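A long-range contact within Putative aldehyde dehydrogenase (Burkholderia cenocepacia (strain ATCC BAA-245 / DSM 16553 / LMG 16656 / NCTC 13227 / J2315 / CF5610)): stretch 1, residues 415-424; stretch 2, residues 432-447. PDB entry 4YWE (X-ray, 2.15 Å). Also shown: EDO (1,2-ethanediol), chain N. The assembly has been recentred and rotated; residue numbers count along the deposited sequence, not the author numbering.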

# COMPACT_ATOMS: atom_id res chain seq x y z
N TYR A 415 -9.49 22.54 -19.84
CA TYR A 415 -9.72 21.13 -19.56
C TYR A 415 -8.41 20.36 -19.37
O TYR A 415 -7.34 20.83 -19.75
CB TYR A 415 -10.53 20.49 -20.69
CG TYR A 415 -11.88 21.13 -20.91
CD1 TYR A 415 -12.98 20.77 -20.14
CD2 TYR A 415 -12.05 22.09 -21.90
CE1 TYR A 415 -14.21 21.35 -20.35
CE2 TYR A 415 -13.29 22.68 -22.11
CZ TYR A 415 -14.36 22.31 -21.34
OH TYR A 415 -15.59 22.89 -21.54
N GLY A 416 -8.52 19.18 -18.77
CA GLY A 416 -7.38 18.31 -18.54
C GLY A 416 -7.84 16.95 -18.06
O GLY A 416 -7.91 16.70 -16.86
N LEU A 417 -8.16 16.07 -19.01
CA LEU A 417 -8.76 14.78 -18.67
C LEU A 417 -7.90 13.61 -19.13
O LEU A 417 -7.50 12.77 -18.32
CB LEU A 417 -10.16 14.68 -19.29
CG LEU A 417 -11.00 13.46 -18.91
CD1 LEU A 417 -11.16 13.37 -17.40
CD2 LEU A 417 -12.37 13.53 -19.58
N VAL A 418 -7.61 13.57 -20.43
CA VAL A 418 -6.82 12.49 -21.02
C VAL A 418 -5.88 13.09 -22.07
O VAL A 418 -6.19 14.11 -22.69
CB VAL A 418 -7.75 11.40 -21.63
CG1 VAL A 418 -7.00 10.50 -22.60
CG2 VAL A 418 -8.40 10.58 -20.53
N ALA A 419 -4.71 12.48 -22.26
CA ALA A 419 -3.81 12.89 -23.33
C ALA A 419 -3.15 11.68 -23.97
O ALA A 419 -2.80 10.71 -23.29
CB ALA A 419 -2.76 13.85 -22.80
N GLY A 420 -2.98 11.73 -25.29
CA GLY A 420 -2.31 10.67 -26.03
C GLY A 420 -0.99 11.12 -26.62
O GLY A 420 -0.89 12.21 -27.19
N ILE A 421 0.03 10.28 -26.49
CA ILE A 421 1.36 10.59 -27.00
C ILE A 421 1.77 9.57 -28.06
O ILE A 421 1.80 8.37 -27.80
CB ILE A 421 2.40 10.62 -25.87
CG1 ILE A 421 2.06 11.71 -24.85
CG2 ILE A 421 3.80 10.84 -26.44
CD1 ILE A 421 2.99 11.72 -23.65
N TRP A 422 2.09 10.06 -29.26
CA TRP A 422 2.54 9.18 -30.33
C TRP A 422 3.95 9.54 -30.79
O TRP A 422 4.16 10.53 -31.49
CB TRP A 422 1.57 9.24 -31.52
CG TRP A 422 0.19 8.77 -31.17
CD1 TRP A 422 -0.85 9.53 -30.70
CD2 TRP A 422 -0.31 7.43 -31.26
NE1 TRP A 422 -1.96 8.75 -30.50
CE2 TRP A 422 -1.65 7.45 -30.84
CE3 TRP A 422 0.25 6.21 -31.67
CZ2 TRP A 422 -2.45 6.31 -30.80
CZ3 TRP A 422 -0.54 5.08 -31.63
CH2 TRP A 422 -1.87 5.13 -31.20
N THR A 423 4.91 8.73 -30.37
CA THR A 423 6.31 8.91 -30.73
C THR A 423 7.11 7.65 -30.40
O THR A 423 6.71 6.87 -29.53
CB THR A 423 6.94 10.12 -30.01
OG1 THR A 423 8.33 10.22 -30.35
CG2 THR A 423 6.82 9.96 -28.50
N ARG A 424 8.23 7.46 -31.09
CA ARG A 424 9.07 6.28 -30.85
C ARG A 424 10.12 6.55 -29.77
O ARG A 424 10.63 5.61 -29.15
CB ARG A 424 9.76 5.84 -32.14
CG ARG A 424 8.89 5.00 -33.06
CD ARG A 424 9.64 4.61 -34.32
NE ARG A 424 8.81 3.84 -35.24
CZ ARG A 424 8.14 4.38 -36.26
NH1 ARG A 424 8.21 5.68 -36.49
NH2 ARG A 424 7.41 3.61 -37.05
N LEU A 432 7.23 13.91 -21.56
CA LEU A 432 5.98 14.60 -21.87
C LEU A 432 4.88 14.19 -20.90
O LEU A 432 4.11 15.04 -20.44
CB LEU A 432 5.53 14.30 -23.30
CG LEU A 432 6.37 14.90 -24.43
CD1 LEU A 432 5.87 14.37 -25.75
CD2 LEU A 432 6.32 16.41 -24.40
N ALA A 433 4.81 12.90 -20.59
CA ALA A 433 3.79 12.36 -19.70
C ALA A 433 3.82 13.04 -18.33
O ALA A 433 2.79 13.20 -17.68
CB ALA A 433 3.97 10.86 -19.54
N ARG A 434 5.01 13.44 -17.90
CA ARG A 434 5.16 14.14 -16.63
C ARG A 434 4.69 15.59 -16.74
O ARG A 434 4.17 16.15 -15.79
CB ARG A 434 6.62 14.10 -16.16
N ARG A 435 4.87 16.17 -17.92
CA ARG A 435 4.55 17.58 -18.14
C ARG A 435 3.06 17.81 -18.40
O ARG A 435 2.50 18.83 -18.00
CB ARG A 435 5.36 18.15 -19.31
CG ARG A 435 6.86 18.24 -19.05
CD ARG A 435 7.57 18.94 -20.20
NE ARG A 435 7.16 20.34 -20.32
CZ ARG A 435 7.58 21.15 -21.29
NH1 ARG A 435 8.41 20.71 -22.22
NH2 ARG A 435 7.16 22.41 -21.32
N LEU A 436 2.43 16.86 -19.09
CA LEU A 436 1.03 17.01 -19.47
C LEU A 436 0.10 17.03 -18.26
O LEU A 436 0.31 16.30 -17.29
CB LEU A 436 0.61 15.88 -20.42
CG LEU A 436 1.30 15.86 -21.79
CD1 LEU A 436 0.81 14.69 -22.62
CD2 LEU A 436 1.09 17.17 -22.53
N ARG A 437 -0.92 17.89 -18.32
CA ARG A 437 -1.91 17.96 -17.26
C ARG A 437 -3.13 17.11 -17.62
O ARG A 437 -3.99 17.54 -18.39
CB ARG A 437 -2.33 19.41 -17.01
CG ARG A 437 -1.21 20.30 -16.50
CD ARG A 437 -1.68 21.74 -16.39
NE ARG A 437 -0.61 22.64 -15.97
CZ ARG A 437 -0.74 23.96 -15.85
NH1 ARG A 437 -1.90 24.54 -16.14
NH2 ARG A 437 0.29 24.70 -15.46
N ALA A 438 -3.18 15.91 -17.06
CA ALA A 438 -4.28 14.98 -17.34
C ALA A 438 -4.33 13.88 -16.29
O ALA A 438 -3.31 13.55 -15.68
CB ALA A 438 -4.12 14.38 -18.73
N GLY A 439 -5.51 13.32 -16.09
CA GLY A 439 -5.66 12.17 -15.21
C GLY A 439 -5.04 10.93 -15.82
O GLY A 439 -4.54 10.06 -15.10
N GLN A 440 -5.09 10.85 -17.14
CA GLN A 440 -4.52 9.71 -17.87
C GLN A 440 -3.64 10.16 -19.03
O GLN A 440 -3.98 11.10 -19.75
CB GLN A 440 -5.63 8.80 -18.39
CG GLN A 440 -6.38 8.03 -17.31
CD GLN A 440 -7.48 7.17 -17.88
OE1 GLN A 440 -7.94 7.38 -19.01
NE2 GLN A 440 -7.92 6.18 -17.11
N VAL A 441 -2.52 9.48 -19.20
CA VAL A 441 -1.66 9.70 -20.36
C VAL A 441 -1.43 8.36 -21.06
O VAL A 441 -1.01 7.39 -20.44
CB VAL A 441 -0.32 10.35 -19.98
CG1 VAL A 441 0.54 10.55 -21.21
CG2 VAL A 441 -0.56 11.68 -19.28
N PHE A 442 -1.73 8.31 -22.35
CA PHE A 442 -1.56 7.08 -23.12
C PHE A 442 -0.39 7.21 -24.09
O PHE A 442 -0.31 8.16 -24.86
CB PHE A 442 -2.85 6.73 -23.87
CG PHE A 442 -4.01 6.44 -22.97
CD1 PHE A 442 -4.21 5.17 -22.46
CD2 PHE A 442 -4.91 7.44 -22.62
CE1 PHE A 442 -5.28 4.90 -21.63
CE2 PHE A 442 -5.98 7.18 -21.79
CZ PHE A 442 -6.16 5.90 -21.29
N ILE A 443 0.51 6.24 -24.04
CA ILE A 443 1.69 6.23 -24.90
C ILE A 443 1.51 5.24 -26.03
O ILE A 443 1.40 4.03 -25.80
CB ILE A 443 2.96 5.93 -24.09
CG1 ILE A 443 3.19 7.03 -23.04
CG2 ILE A 443 4.16 5.81 -25.01
CD1 ILE A 443 4.46 6.84 -22.23
N ASN A 444 1.49 5.76 -27.26
CA ASN A 444 1.32 4.96 -28.47
C ASN A 444 0.04 4.12 -28.42
O ASN A 444 -0.02 3.00 -28.94
CB ASN A 444 2.54 4.07 -28.70
CG ASN A 444 3.78 4.87 -29.06
OD1 ASN A 444 3.68 5.93 -29.68
ND2 ASN A 444 4.94 4.38 -28.66
N ASN A 445 -0.98 4.69 -27.79
CA ASN A 445 -2.33 4.13 -27.78
C ASN A 445 -3.27 5.22 -27.29
O ASN A 445 -2.85 6.36 -27.10
CB ASN A 445 -2.42 2.88 -26.89
CG ASN A 445 -2.34 3.21 -25.41
OD1 ASN A 445 -3.32 3.07 -24.68
ND2 ASN A 445 -1.17 3.63 -24.96
N TYR A 446 -4.54 4.88 -27.09
CA TYR A 446 -5.50 5.84 -26.57
C TYR A 446 -6.72 5.12 -26.00
O TYR A 446 -7.68 4.85 -26.72
CB TYR A 446 -5.94 6.82 -27.66
CG TYR A 446 -6.59 8.07 -27.12
CD1 TYR A 446 -5.83 9.20 -26.82
CD2 TYR A 446 -7.96 8.13 -26.91
CE1 TYR A 446 -6.42 10.34 -26.32
CE2 TYR A 446 -8.56 9.27 -26.42
CZ TYR A 446 -7.78 10.37 -26.13
OH TYR A 446 -8.37 11.51 -25.63
N GLY A 447 -6.66 4.82 -24.71
CA GLY A 447 -7.71 4.03 -24.08
C GLY A 447 -7.72 2.62 -24.62
O GLY A 447 -8.42 2.33 -25.59
C1 EDO N . 5.56 14.30 -11.88
O1 EDO N . 4.93 13.60 -12.96
C2 EDO N . 5.82 15.74 -12.29
O2 EDO N . 4.59 16.37 -12.65

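Two parallel strands, 418-422 and 440-443, lie 4.7 Å apart at closest approach with 19° between their directions, and backbone hydrogen bonds carry the pairing. Phe442 N donates to Ala419 O (2.8 Å, 168°), Ile421 N to Phe442 O (2.7 Å, 165°) and Asn444 N to Ile421 O (2.7 Å, 170°); Ala419 N to Gln440 O is longer and more bent (3.0 Å, 148°). At the start of the ladder, Leu417 O receives two weak bonds, from Gly439 N (3.0 Å) and Gln440 N (3.3 Å). Beyond its other end, the Asn444 side chain continues the pairing: OD1 accepts from Thr423 N (3.1 Å) and ND2 donates to Thr423 O (3.2 Å), a two-way match suited to an amide.

Asn444 also packs over the face of Trp422, its CA 3.9 Å from the centroid of the six-membered ring and 25° off the ring normal.

Side chains alternate between two faces. On one, Val418 CG1 meets Phe442 CE2 and Tyr446 CZ, each at 3.6 Å. At Gly420 an ideal CB would point to this face and clash with Tyr446 CD1 at 2.8 Å; having none, it leaves room for the ring. On the other, Ala419 CB is 3.7 Å from Leu436 CD1, while the longer Ile421 reaches the helix, its CD1 lying 3.6 Å from Leu432 CB in the helix and 3.7 Å from Val441 CG1 on the neighbouring strand. The contact buries 902 Å² in total.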